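Local coordinates for NIPSNAP domain-containing protein (Burkholderia xenovorans, PDB 5KAK) that is of unknown function but belongs to the NipSnap family, with a domain related to the dimeric alpha-beta barrel proteins, at residues E[64-69]-E[111-116]. Residues are numbered along the deposited sequence; the frame is centred on the assembly and turned at random.
Sequences GYEDLE and PPLPPL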
ATOM      1  N   GLY E  64      -8.010 -26.073   1.178  1.00 14.44           N
ATOM      2  CA  GLY E  64      -8.743 -26.393   2.391  1.00 16.29           C
ATOM      3  C   GLY E  64      -8.054 -27.483   3.195  1.00 15.72           C
ATOM      4  O   GLY E  64      -7.502 -28.428   2.635  1.00 13.77           O
ATOM      5  N   TYR E  65      -8.114 -27.345   4.520  1.00 15.48           N
ATOM      6  CA  TYR E  65      -7.491 -28.275   5.444  1.00 11.56           C
ATOM      7  C   TYR E  65      -8.470 -28.535   6.581  1.00 20.93           C
ATOM      8  O   TYR E  65      -9.307 -27.689   6.903  1.00 20.61           O
ATOM      9  CB  TYR E  65      -6.155 -27.723   5.973  1.00 14.11           C
ATOM     10  CG  TYR E  65      -5.126 -27.536   4.878  1.00 14.06           C
ATOM     11  CD1 TYR E  65      -4.394 -28.617   4.418  1.00 16.50           C
ATOM     12  CD2 TYR E  65      -4.899 -26.292   4.306  1.00 12.36           C
ATOM     13  CE1 TYR E  65      -3.459 -28.468   3.426  1.00 18.85           C
ATOM     14  CE2 TYR E  65      -3.954 -26.130   3.299  1.00 10.36           C
ATOM     15  CZ  TYR E  65      -3.239 -27.237   2.871  1.00 12.13           C
ATOM     16  OH  TYR E  65      -2.302 -27.120   1.872  1.00 13.60           O
ATOM     17  N   GLU E  66      -8.380 -29.723   7.171  1.00 21.22           N
ATOM     18  CA  GLU E  66      -9.294 -30.050   8.260  1.00 23.14           C
ATOM     19  C   GLU E  66      -8.942 -29.284   9.522  1.00 25.84           C
ATOM     20  O   GLU E  66      -9.818 -29.037  10.361  1.00 24.59           O
ATOM     21  CB  GLU E  66      -9.284 -31.559   8.529  1.00 25.23           C
ATOM     22  CG  GLU E  66      -9.827 -32.372   7.366  1.00 28.77           C
ATOM     23  CD  GLU E  66      -9.589 -33.860   7.520  1.00 40.04           C
ATOM     24  OE1 GLU E  66      -9.973 -34.424   8.567  1.00 42.13           O
ATOM     25  OE2 GLU E  66      -9.009 -34.465   6.591  1.00 42.81           O
ATOM     26  N   ASP E  67      -7.675 -28.900   9.666  1.00 17.21           N
ATOM     27  CA  ASP E  67      -7.184 -28.179  10.833  1.00 22.86           C
ATOM     28  C   ASP E  67      -5.719 -27.821  10.630  1.00 29.10           C
ATOM     29  O   ASP E  67      -5.111 -28.184   9.613  1.00 24.13           O
ATOM     30  CB  ASP E  67      -7.377 -28.983  12.131  1.00 27.29           C
ATOM     31  CG  ASP E  67      -6.871 -30.420  12.032  1.00 34.10           C
ATOM     32  OD1 ASP E  67      -5.724 -30.642  11.578  1.00 35.46           O
ATOM     33  OD2 ASP E  67      -7.624 -31.341  12.425  1.00 41.12           O
ATOM     34  N   LEU E  68      -5.154 -27.097  11.596  1.00 28.93           N
ATOM     35  CA  LEU E  68      -3.801 -26.572  11.448  1.00 24.01           C
ATOM     36  C   LEU E  68      -2.759 -27.683  11.392  1.00 22.81           C
ATOM     37  O   LEU E  68      -1.790 -27.581  10.632  1.00 24.63           O
ATOM     38  CB  LEU E  68      -3.494 -25.614  12.593  1.00 27.78           C
ATOM     39  CG  LEU E  68      -4.321 -24.335  12.537  1.00 26.64           C
ATOM     40  CD1 LEU E  68      -4.220 -23.621  13.878  1.00 24.92           C
ATOM     41  CD2 LEU E  68      -3.830 -23.456  11.401  1.00 24.73           C
ATOM     42  N   GLU E  69      -2.926 -28.734  12.205  1.00 25.60           N
ATOM     43  CA  GLU E  69      -2.028 -29.887  12.145  1.00 23.84           C
ATOM     44  C   GLU E  69      -2.012 -30.497  10.749  1.00 26.52           C
ATOM     45  O   GLU E  69      -0.945 -30.810  10.206  1.00 31.16           O
ATOM     46  CB  GLU E  69      -2.452 -30.941  13.172  1.00 17.92           C
ATOM     47  N   PRO E 111     -19.538 -23.269   2.287  1.00 17.58           N
ATOM     48  CA  PRO E 111     -19.561 -24.695   1.905  1.00 21.60           C
ATOM     49  C   PRO E 111     -18.556 -25.507   2.699  1.00 21.51           C
ATOM     50  O   PRO E 111     -17.561 -24.969   3.211  1.00 18.78           O
ATOM     51  CB  PRO E 111     -19.190 -24.669   0.411  1.00 24.06           C
ATOM     52  CG  PRO E 111     -19.584 -23.330  -0.059  1.00 23.35           C
ATOM     53  CD  PRO E 111     -19.372 -22.389   1.114  1.00 16.96           C
ATOM     54  N   PRO E 112     -18.791 -26.809   2.837  1.00 27.28           N
ATOM     55  CA  PRO E 112     -17.802 -27.681   3.479  1.00 29.46           C
ATOM     56  C   PRO E 112     -16.585 -27.894   2.588  1.00 20.27           C
ATOM     57  O   PRO E 112     -16.543 -27.496   1.422  1.00 23.86           O
ATOM     58  CB  PRO E 112     -18.573 -28.985   3.697  1.00 36.31           C
ATOM     59  CG  PRO E 112     -19.612 -28.978   2.625  1.00 30.35           C
ATOM     60  CD  PRO E 112     -20.017 -27.538   2.472  1.00 30.02           C
ATOM     61  N   LEU E 113     -15.583 -28.546   3.165  1.00 29.52           N
ATOM     62  CA  LEU E 113     -14.333 -28.789   2.459  1.00 33.06           C
ATOM     63  C   LEU E 113     -14.578 -29.615   1.198  1.00 32.00           C
ATOM     64  O   LEU E 113     -15.454 -30.491   1.191  1.00 33.63           O
ATOM     65  CB  LEU E 113     -13.346 -29.526   3.370  1.00 35.90           C
ATOM     66  CG  LEU E 113     -12.511 -28.705   4.356  1.00 34.33           C
ATOM     67  CD1 LEU E 113     -11.589 -29.597   5.174  1.00 32.67           C
ATOM     68  CD2 LEU E 113     -11.714 -27.672   3.611  1.00 35.26           C
ATOM     69  N   PRO E 114     -13.841 -29.358   0.119  1.00 26.32           N
ATOM     70  CA  PRO E 114     -13.835 -30.299  -0.990  1.00 26.16           C
ATOM     71  C   PRO E 114     -13.367 -31.659  -0.505  1.00 26.31           C
ATOM     72  O   PRO E 114     -12.567 -31.753   0.441  1.00 27.58           O
ATOM     73  CB  PRO E 114     -12.833 -29.679  -1.977  1.00 24.31           C
ATOM     74  CG  PRO E 114     -12.824 -28.239  -1.654  1.00 27.11           C
ATOM     75  CD  PRO E 114     -13.017 -28.171  -0.162  1.00 26.74           C
ATOM     76  N   PRO E 115     -13.864 -32.731  -1.102  1.00 28.50           N
ATOM     77  CA  PRO E 115     -13.334 -34.052  -0.753  1.00 30.23           C
ATOM     78  C   PRO E 115     -11.877 -34.153  -1.172  1.00 25.84           C
ATOM     79  O   PRO E 115     -11.419 -33.436  -2.065  1.00 28.96           O
ATOM     80  CB  PRO E 115     -14.221 -35.015  -1.549  1.00 32.51           C
ATOM     81  CG  PRO E 115     -14.746 -34.192  -2.683  1.00 29.49           C
ATOM     82  CD  PRO E 115     -14.902 -32.803  -2.144  1.00 28.31           C
ATOM     83  N   LEU E 116     -11.140 -35.029  -0.489  1.00 27.53           N
ATOM     84  CA  LEU E 116      -9.744 -35.268  -0.839  1.00 28.06           C
ATOM     85  C   LEU E 116      -9.617 -35.724  -2.289  1.00 31.00           C
ATOM     86  O   LEU E 116     -10.391 -36.558  -2.765  1.00 28.71           O
ATOM     87  CB  LEU E 116      -9.127 -36.317   0.090  1.00 34.09           C
ATOM     88  CG  LEU E 116      -8.624 -35.861   1.465  1.00 37.21           C
ATOM     89  CD1 LEU E 116      -8.174 -37.055   2.290  1.00 41.64           C
ATOM     90  CD2 LEU E 116      -7.488 -34.870   1.310  1.00 27.15           C
TER
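Leu113 sets both of its methyl groups against the backbone at the end of strand 58-65. CD2 rests 3.5 Å from CA of Gly64, which, having no side chain, lets the methyl come down directly onto its main chain. CD1 reaches one residue further and lies 3.4 Å from the carbonyl O of Tyr65, while the Tyr65 side chain starts out away from the leucine and packs on Ile10 and on helix 68-80. CG of Leu113 stands anti to its own carbonyl carbon (chi1 -83°), which brings the two methyls onto neighbouring residues of the strand. The proline-rich loop 111-116, between strand 96-106 and helix 119-123, thus docks mainly through one leucine.

Packing thins out at Glu66, in the turn before helix 68-80. Its CG passes CD1 of Leu113 at 4.0 Å, the two side chains crossing at about a right angle. Glu66 is a solvent-exposed residue, and its OE2 forms a salt bridge with Arg44. That arginine also touches Leu113 and Leu116, and its NE donates a weak hydrogen bond to the carbonyl O of Pro114, linking strand end and loop indirectly. Between the segments themselves, then, the attachment is apolar and rests on shape, supplemented by polar bonds from Arg44 to both segments.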